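Local coordinates for Alr4995 protein (Nostoc sp., PDB 6LRF) that acts as a bifunctional arginine dihydrolase and ornithine cyclodeaminase, hydrolysing arginine to ornithine with release of ammonia and converting ornithine to proline, at residues D13-D18 with L66-N71; Q533-T538 with L558-T563; G568-G573 with F594-S599. All coordinates share one frame; numbering follows the deposited sequence.

How the contacts relate
Contact 1 is associated with the guanidine-modifying part of the chain, contacts 2 and 3 lie in the Rossmann-type part, and the centres of contacts 1 and 2 are about 45 Å apart. Contacts 2 and 3 are neighbours, centres about 14 Å and nearest atoms about 5 Å apart; helix 554-567 of contact 2 is followed in sequence by helix 570-575 of contact 3, and helix 524-536 of contact 2 also packs against contact 3 through I531 and A527. All three meet through apolar atoms without a hydrogen bond across. Contact 1 is buried and joins two loops; contact 2 packs helix on helix, with exposed K559 at its margin; contact 3 sets a helix start against a strand and is largely buried.

Contact 1: residues D13-D18 with L66-N71; sequences DHYDVD and LVFTAN
Y15 meets V67 through a ring carbon and a methyl: Y15 CD1 stands 3.8 Å from V67 CG2, and the two side chains cross at about a right angle. The second touch is looser, with Y15 CE1 4.5 Å from F68 CZ. V67 CG2 serves both rings, because it also lies over the centre of one face of the F68 ring, 4.0 Å above its plane. Its place follows from the first torsion of V67 (-67°), which sets CG2 between the backbone N and the carbonyl carbon. On the other side, Y15 carries CG anti to its backbone N (chi1 172°), which swings the CD1-CE1 flank of the ring toward 66-71, nearer than CB.

The next shell probably helps to hold both loops. Y15 OH is hydrogen-bonded to E254 O, and its ring meets that of F255 with planes at about 40°. F68 is the centre of an inverse gamma turn, closed by a weak bond from T69 N to V67 O (3.1 Å). F68 O then accepts from N71 N at 3.1 Å and from R90, which also binds N71 OD1. Segment 66-71 falls in the dimethylarginine dimethylhydrolase-like region, against which 13-18 packs. The chemistry is divided: dispersion alone joins the loops, over just 126 Å² of buried surface, while the polar bonds of Y15 OH and R90 probably help to hold each.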
# COMPACT_ATOMS: atom_id res chain seq x y z
N ASP B 13 21.92 54.49 -4.59
CA ASP B 13 23.06 55.00 -3.82
C ASP B 13 23.33 54.20 -2.54
O ASP B 13 24.48 54.07 -2.10
CB ASP B 13 22.85 56.48 -3.47
CG ASP B 13 23.03 57.42 -4.67
OD1 ASP B 13 23.06 56.93 -5.82
OD2 ASP B 13 23.14 58.65 -4.45
N HIS B 14 22.27 53.65 -1.94
CA HIS B 14 22.41 52.85 -0.71
C HIS B 14 21.64 51.54 -0.81
O HIS B 14 21.08 51.05 0.17
CB HIS B 14 21.95 53.66 0.50
CG HIS B 14 22.56 55.02 0.57
ND1 HIS B 14 21.80 56.17 0.66
CD2 HIS B 14 23.85 55.42 0.56
CE1 HIS B 14 22.60 57.22 0.70
NE2 HIS B 14 23.85 56.79 0.64
N TYR B 15 21.62 50.97 -2.01
CA TYR B 15 20.93 49.72 -2.22
C TYR B 15 21.82 48.58 -1.75
O TYR B 15 23.05 48.63 -1.89
CB TYR B 15 20.55 49.54 -3.69
CG TYR B 15 19.99 48.17 -4.04
CD1 TYR B 15 18.71 47.79 -3.64
CD2 TYR B 15 20.74 47.26 -4.78
CE1 TYR B 15 18.20 46.54 -3.97
CE2 TYR B 15 20.24 46.01 -5.11
CZ TYR B 15 18.97 45.66 -4.71
OH TYR B 15 18.47 44.41 -5.04
N ASP B 16 21.18 47.57 -1.19
CA ASP B 16 21.85 46.41 -0.63
C ASP B 16 20.75 45.39 -0.34
O ASP B 16 19.56 45.71 -0.43
CB ASP B 16 22.61 46.79 0.65
CG ASP B 16 23.57 45.71 1.12
OD1 ASP B 16 24.17 45.00 0.27
OD2 ASP B 16 23.74 45.57 2.36
N VAL B 17 21.13 44.15 -0.02
CA VAL B 17 20.18 43.24 0.59
C VAL B 17 20.56 43.14 2.07
O VAL B 17 21.44 42.37 2.45
CB VAL B 17 20.17 41.87 -0.11
CG1 VAL B 17 19.15 40.95 0.53
CG2 VAL B 17 19.84 42.04 -1.60
N ASP B 18 19.92 43.97 2.89
CA ASP B 18 20.20 44.07 4.33
C ASP B 18 19.57 42.96 5.17
O ASP B 18 20.10 42.59 6.22
CB ASP B 18 19.70 45.40 4.88
CG ASP B 18 20.53 46.59 4.43
OD1 ASP B 18 21.73 46.39 4.10
OD2 ASP B 18 20.00 47.72 4.42
N LEU B 66 14.16 51.71 -0.87
CA LEU B 66 13.61 52.97 -1.36
C LEU B 66 13.69 53.04 -2.90
O LEU B 66 12.95 53.80 -3.53
CB LEU B 66 14.33 54.15 -0.72
CG LEU B 66 13.57 55.48 -0.73
CD1 LEU B 66 12.53 55.48 0.37
CD2 LEU B 66 14.51 56.67 -0.60
N VAL B 67 14.57 52.24 -3.50
CA VAL B 67 14.67 52.17 -4.95
C VAL B 67 13.39 51.60 -5.58
O VAL B 67 13.15 51.77 -6.78
CB VAL B 67 15.87 51.31 -5.40
CG1 VAL B 67 17.17 51.98 -5.01
CG2 VAL B 67 15.78 49.91 -4.78
N PHE B 68 12.59 50.92 -4.78
CA PHE B 68 11.38 50.28 -5.28
C PHE B 68 10.19 51.23 -5.14
O PHE B 68 9.28 51.02 -4.32
CB PHE B 68 11.14 48.95 -4.57
CG PHE B 68 12.16 47.89 -4.94
CD1 PHE B 68 12.54 47.72 -6.27
CD2 PHE B 68 12.76 47.10 -3.96
CE1 PHE B 68 13.48 46.75 -6.63
CE2 PHE B 68 13.70 46.13 -4.30
CZ PHE B 68 14.06 45.95 -5.63
N THR B 69 10.22 52.28 -5.95
CA THR B 69 9.22 53.35 -5.89
C THR B 69 7.82 52.88 -6.27
O THR B 69 6.85 53.55 -5.92
CB THR B 69 9.60 54.52 -6.80
OG1 THR B 69 9.84 54.02 -8.12
CG2 THR B 69 10.85 55.23 -6.28
N ALA B 70 7.70 51.75 -6.99
CA ALA B 70 6.39 51.15 -7.26
C ALA B 70 5.57 51.07 -5.97
O ALA B 70 4.34 51.26 -5.97
CB ALA B 70 6.54 49.75 -7.89
N ASN B 71 6.26 50.82 -4.86
CA ASN B 71 5.60 50.66 -3.57
C ASN B 71 5.44 51.95 -2.79
O ASN B 71 4.99 51.92 -1.67
CB ASN B 71 6.35 49.65 -2.71
CG ASN B 71 6.63 48.35 -3.44
OD1 ASN B 71 7.79 47.96 -3.62
ND2 ASN B 71 5.57 47.69 -3.90

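Contact 2: residues Q533-T538 with L558-T563; sequences QNMMGT and LKVINT
Two helices of the Rossmann-type region, 524-536 and 554-567, pack here side chain to side chain, the end of the first lying against the middle of the second. V560 is the shared apolar partner: its CG2 methyl lies 4.1 Å from CG of M536 and 4.4 Å from SE of M535. Both methionines are selenomethionines. V560 chi1 (165°) puts CG1 anti to the backbone N, leaving CG2 beside that N, anti to the carbonyl carbon, as the branch that meets both; the M536 and V560 side chains run antiparallel. The M536 chain bends at chi2 (-78°) and again at chi3, so that its terminal methyl CE comes 4.1 Å from K559 CD, crossing the extended lysine chain at about a right angle. K559 thus contributes its aliphatic stem at the exposed margin of the contact. V560 also touches I531 and E532, one turn back on helix 524-536, extending the packing along that helix. Positive phi at G537 marks where the chain leaves helical geometry. Within helix 554-567, K559 O takes two donors from T563, reaching it from opposite faces of the carbonyl plane: the backbone N at 2.9 Å, and OG1 at 2.8 Å, tilted 35° from that plane.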
# COMPACT_ATOMS: atom_id res chain seq x y z
N GLN B 533 -14.03 21.36 -13.01
CA GLN B 533 -12.66 21.85 -13.13
C GLN B 533 -12.56 22.91 -14.21
O GLN B 533 -11.80 23.87 -14.07
CB GLN B 533 -11.69 20.70 -13.42
CG GLN B 533 -10.40 21.13 -14.16
CD GLN B 533 -9.56 19.94 -14.66
OE1 GLN B 533 -8.84 19.32 -13.87
NE2 GLN B 533 -9.63 19.62 -15.95
N ASN B 534 -13.34 22.75 -15.27
CA ASN B 534 -13.23 23.64 -16.41
C ASN B 534 -14.08 24.90 -16.26
O ASN B 534 -13.71 25.95 -16.77
CB ASN B 534 -13.59 22.89 -17.69
CG ASN B 534 -12.44 22.04 -18.19
OD1 ASN B 534 -11.57 22.54 -18.90
ND2 ASN B 534 -12.40 20.77 -17.79
N MSE B 535 -15.21 24.80 -15.57
CA MSE B 535 -16.07 25.95 -15.34
C MSE B 535 -15.60 26.78 -14.15
O MSE B 535 -15.61 28.01 -14.20
CB MSE B 535 -17.51 25.52 -15.08
CG MSE B 535 -18.30 25.08 -16.29
SE MSE B 535 -20.14 24.67 -15.73
CE MSE B 535 -20.62 26.44 -15.07
N MSE B 536 -15.19 26.10 -13.07
CA MSE B 536 -14.94 26.76 -11.80
C MSE B 536 -13.48 26.73 -11.37
O MSE B 536 -13.13 27.38 -10.38
CB MSE B 536 -15.77 26.13 -10.66
CG MSE B 536 -17.18 25.69 -11.00
SE MSE B 536 -18.37 27.22 -11.02
CE MSE B 536 -18.30 27.72 -9.16
N GLY B 537 -12.64 25.97 -12.06
CA GLY B 537 -11.26 25.78 -11.62
C GLY B 537 -11.12 24.96 -10.33
O GLY B 537 -10.10 25.05 -9.64
N THR B 538 -12.14 24.18 -10.00
CA THR B 538 -12.11 23.31 -8.82
C THR B 538 -12.61 21.90 -9.11
O THR B 538 -13.25 21.65 -10.13
CB THR B 538 -12.96 23.87 -7.64
OG1 THR B 538 -14.31 24.11 -8.08
CG2 THR B 538 -12.35 25.16 -7.08
N LEU B 558 -22.33 20.84 -6.59
CA LEU B 558 -23.79 20.87 -6.73
C LEU B 558 -24.24 21.93 -7.72
O LEU B 558 -25.21 21.71 -8.46
CB LEU B 558 -24.45 21.11 -5.36
CG LEU B 558 -24.86 19.86 -4.60
CD1 LEU B 558 -26.05 19.19 -5.30
CD2 LEU B 558 -23.70 18.88 -4.48
N LYS B 559 -23.56 23.08 -7.73
CA LYS B 559 -23.87 24.13 -8.71
C LYS B 559 -23.74 23.61 -10.12
O LYS B 559 -24.57 23.89 -10.98
CB LYS B 559 -22.97 25.35 -8.54
CG LYS B 559 -23.01 26.29 -9.74
CD LYS B 559 -22.41 27.66 -9.42
CE LYS B 559 -22.77 28.67 -10.51
NZ LYS B 559 -22.58 30.08 -10.04
N VAL B 560 -22.66 22.87 -10.38
CA VAL B 560 -22.44 22.35 -11.71
C VAL B 560 -23.54 21.37 -12.09
O VAL B 560 -24.05 21.39 -13.21
CB VAL B 560 -21.05 21.67 -11.82
CG1 VAL B 560 -20.97 20.82 -13.10
CG2 VAL B 560 -19.94 22.72 -11.78
N ILE B 561 -23.91 20.50 -11.15
CA ILE B 561 -24.92 19.49 -11.43
C ILE B 561 -26.25 20.17 -11.73
O ILE B 561 -26.89 19.88 -12.74
CB ILE B 561 -25.06 18.50 -10.27
CG1 ILE B 561 -23.79 17.62 -10.21
CG2 ILE B 561 -26.33 17.65 -10.45
CD1 ILE B 561 -23.72 16.69 -9.00
N ASN B 562 -26.63 21.10 -10.86
CA ASN B 562 -27.86 21.87 -11.08
C ASN B 562 -27.88 22.65 -12.41
O ASN B 562 -28.90 22.72 -13.09
CB ASN B 562 -28.06 22.86 -9.92
CG ASN B 562 -29.47 23.37 -9.88
OD1 ASN B 562 -30.40 22.58 -9.72
ND2 ASN B 562 -29.64 24.69 -10.03
N THR B 563 -26.75 23.23 -12.77
CA THR B 563 -26.67 24.00 -14.01
C THR B 563 -26.86 23.11 -15.25
O THR B 563 -27.58 23.47 -16.18
CB THR B 563 -25.33 24.77 -14.08
OG1 THR B 563 -25.26 25.67 -12.98
CG2 THR B 563 -25.20 25.55 -15.37

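Contact 3: residues G568-G573 with F594-S599; sequences GSIAKG and FVLAGS
The F594 phenyl is the flat group of this contact, and the CD1 methyl of I570 approaches it obliquely, 4.2 Å from CE2. The ring belongs to strand 594-597, an outermost strand in this chain of the six-stranded parallel sheet, whose strand order 3-2-1-4-5-6 is that of a Rossmann fold. The same I570 CD1 meets the CD1 methyl of L596 at 4.1 Å, where the two methyl ends meet tip to tip. A single methyl therefore touches two residues, and F594 and L596, two apart on the strand, turn to the same face of the sheet. I570 is extended at chi2 (170°), which carries CD1 out from the helix to both F594 CE2 and L596 CD1. The buried surface is small, 98 Å², but the surroundings widen the packing: M584 of helix 583-589 touches both I570 and F594, while helix 524-536 supplies I531 to I570 and A527 to L596. V595 and A597 pack instead on helix 613-624, and A597 also touches I600 of the second subunit. I570 is the first residue of helix 570-575, and its N is hydrogen-bonded to D608 OD1. S569 before it is the N-cap, its OG accepting from K572 N at 3.1 Å with an N-H...O angle of 162°.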
# COMPACT_ATOMS: atom_id res chain seq x y z
N GLY B 568 -30.26 20.88 -19.52
CA GLY B 568 -30.93 19.66 -19.95
C GLY B 568 -30.01 18.59 -20.51
O GLY B 568 -30.42 17.44 -20.65
N SER B 569 -28.79 18.96 -20.85
CA SER B 569 -27.77 18.01 -21.28
C SER B 569 -26.42 18.70 -21.30
O SER B 569 -26.34 19.93 -21.35
CB SER B 569 -28.07 17.44 -22.67
OG SER B 569 -27.78 18.40 -23.69
N ILE B 570 -25.37 17.90 -21.25
CA ILE B 570 -24.02 18.40 -21.44
C ILE B 570 -23.89 19.12 -22.79
O ILE B 570 -23.25 20.17 -22.87
CB ILE B 570 -22.99 17.26 -21.36
CG1 ILE B 570 -22.94 16.70 -19.93
CG2 ILE B 570 -21.60 17.74 -21.77
CD1 ILE B 570 -22.11 15.42 -19.81
N ALA B 571 -24.50 18.57 -23.84
CA ALA B 571 -24.35 19.13 -25.18
C ALA B 571 -24.94 20.55 -25.27
O ALA B 571 -24.36 21.42 -25.92
CB ALA B 571 -25.00 18.24 -26.20
N LYS B 572 -26.07 20.76 -24.61
CA LYS B 572 -26.69 22.08 -24.57
C LYS B 572 -25.87 23.05 -23.71
O LYS B 572 -25.84 24.25 -23.97
CB LYS B 572 -28.14 21.98 -24.08
CG LYS B 572 -29.04 21.34 -25.14
CD LYS B 572 -30.52 21.41 -24.80
CE LYS B 572 -31.34 20.81 -25.95
NZ LYS B 572 -32.77 20.58 -25.58
N GLY B 573 -25.19 22.51 -22.70
CA GLY B 573 -24.27 23.30 -21.90
C GLY B 573 -23.09 23.81 -22.72
O GLY B 573 -22.60 24.91 -22.51
N PHE B 594 -20.26 9.31 -26.09
CA PHE B 594 -19.87 8.92 -24.75
C PHE B 594 -21.05 8.29 -24.07
O PHE B 594 -22.19 8.56 -24.45
CB PHE B 594 -19.32 10.11 -23.95
CG PHE B 594 -20.28 11.26 -23.81
CD1 PHE B 594 -20.25 12.32 -24.70
CD2 PHE B 594 -21.20 11.28 -22.77
CE1 PHE B 594 -21.14 13.38 -24.57
CE2 PHE B 594 -22.08 12.33 -22.63
CZ PHE B 594 -22.06 13.38 -23.53
N VAL B 595 -20.78 7.41 -23.12
CA VAL B 595 -21.84 6.83 -22.31
C VAL B 595 -21.46 6.99 -20.85
O VAL B 595 -20.34 6.62 -20.43
CB VAL B 595 -22.08 5.34 -22.62
CG1 VAL B 595 -23.19 4.77 -21.74
CG2 VAL B 595 -22.40 5.14 -24.10
N LEU B 596 -22.36 7.57 -20.07
CA LEU B 596 -22.18 7.66 -18.63
C LEU B 596 -23.10 6.64 -17.95
O LEU B 596 -24.31 6.81 -17.95
CB LEU B 596 -22.45 9.08 -18.14
CG LEU B 596 -21.69 10.19 -18.88
CD1 LEU B 596 -22.09 11.55 -18.36
CD2 LEU B 596 -20.19 10.01 -18.76
N ALA B 597 -22.52 5.58 -17.41
CA ALA B 597 -23.31 4.57 -16.69
C ALA B 597 -23.51 5.02 -15.27
O ALA B 597 -22.54 5.40 -14.61
CB ALA B 597 -22.64 3.23 -16.72
N GLY B 598 -24.75 4.97 -14.80
CA GLY B 598 -25.03 5.39 -13.44
C GLY B 598 -24.43 4.46 -12.40
O GLY B 598 -23.95 3.38 -12.72
N SER B 599 -24.48 4.89 -11.14
CA SER B 599 -24.08 4.05 -10.01
C SER B 599 -24.92 4.42 -8.79
O SER B 599 -25.59 5.47 -8.79
CB SER B 599 -22.59 4.20 -9.71
OG SER B 599 -22.34 5.32 -8.89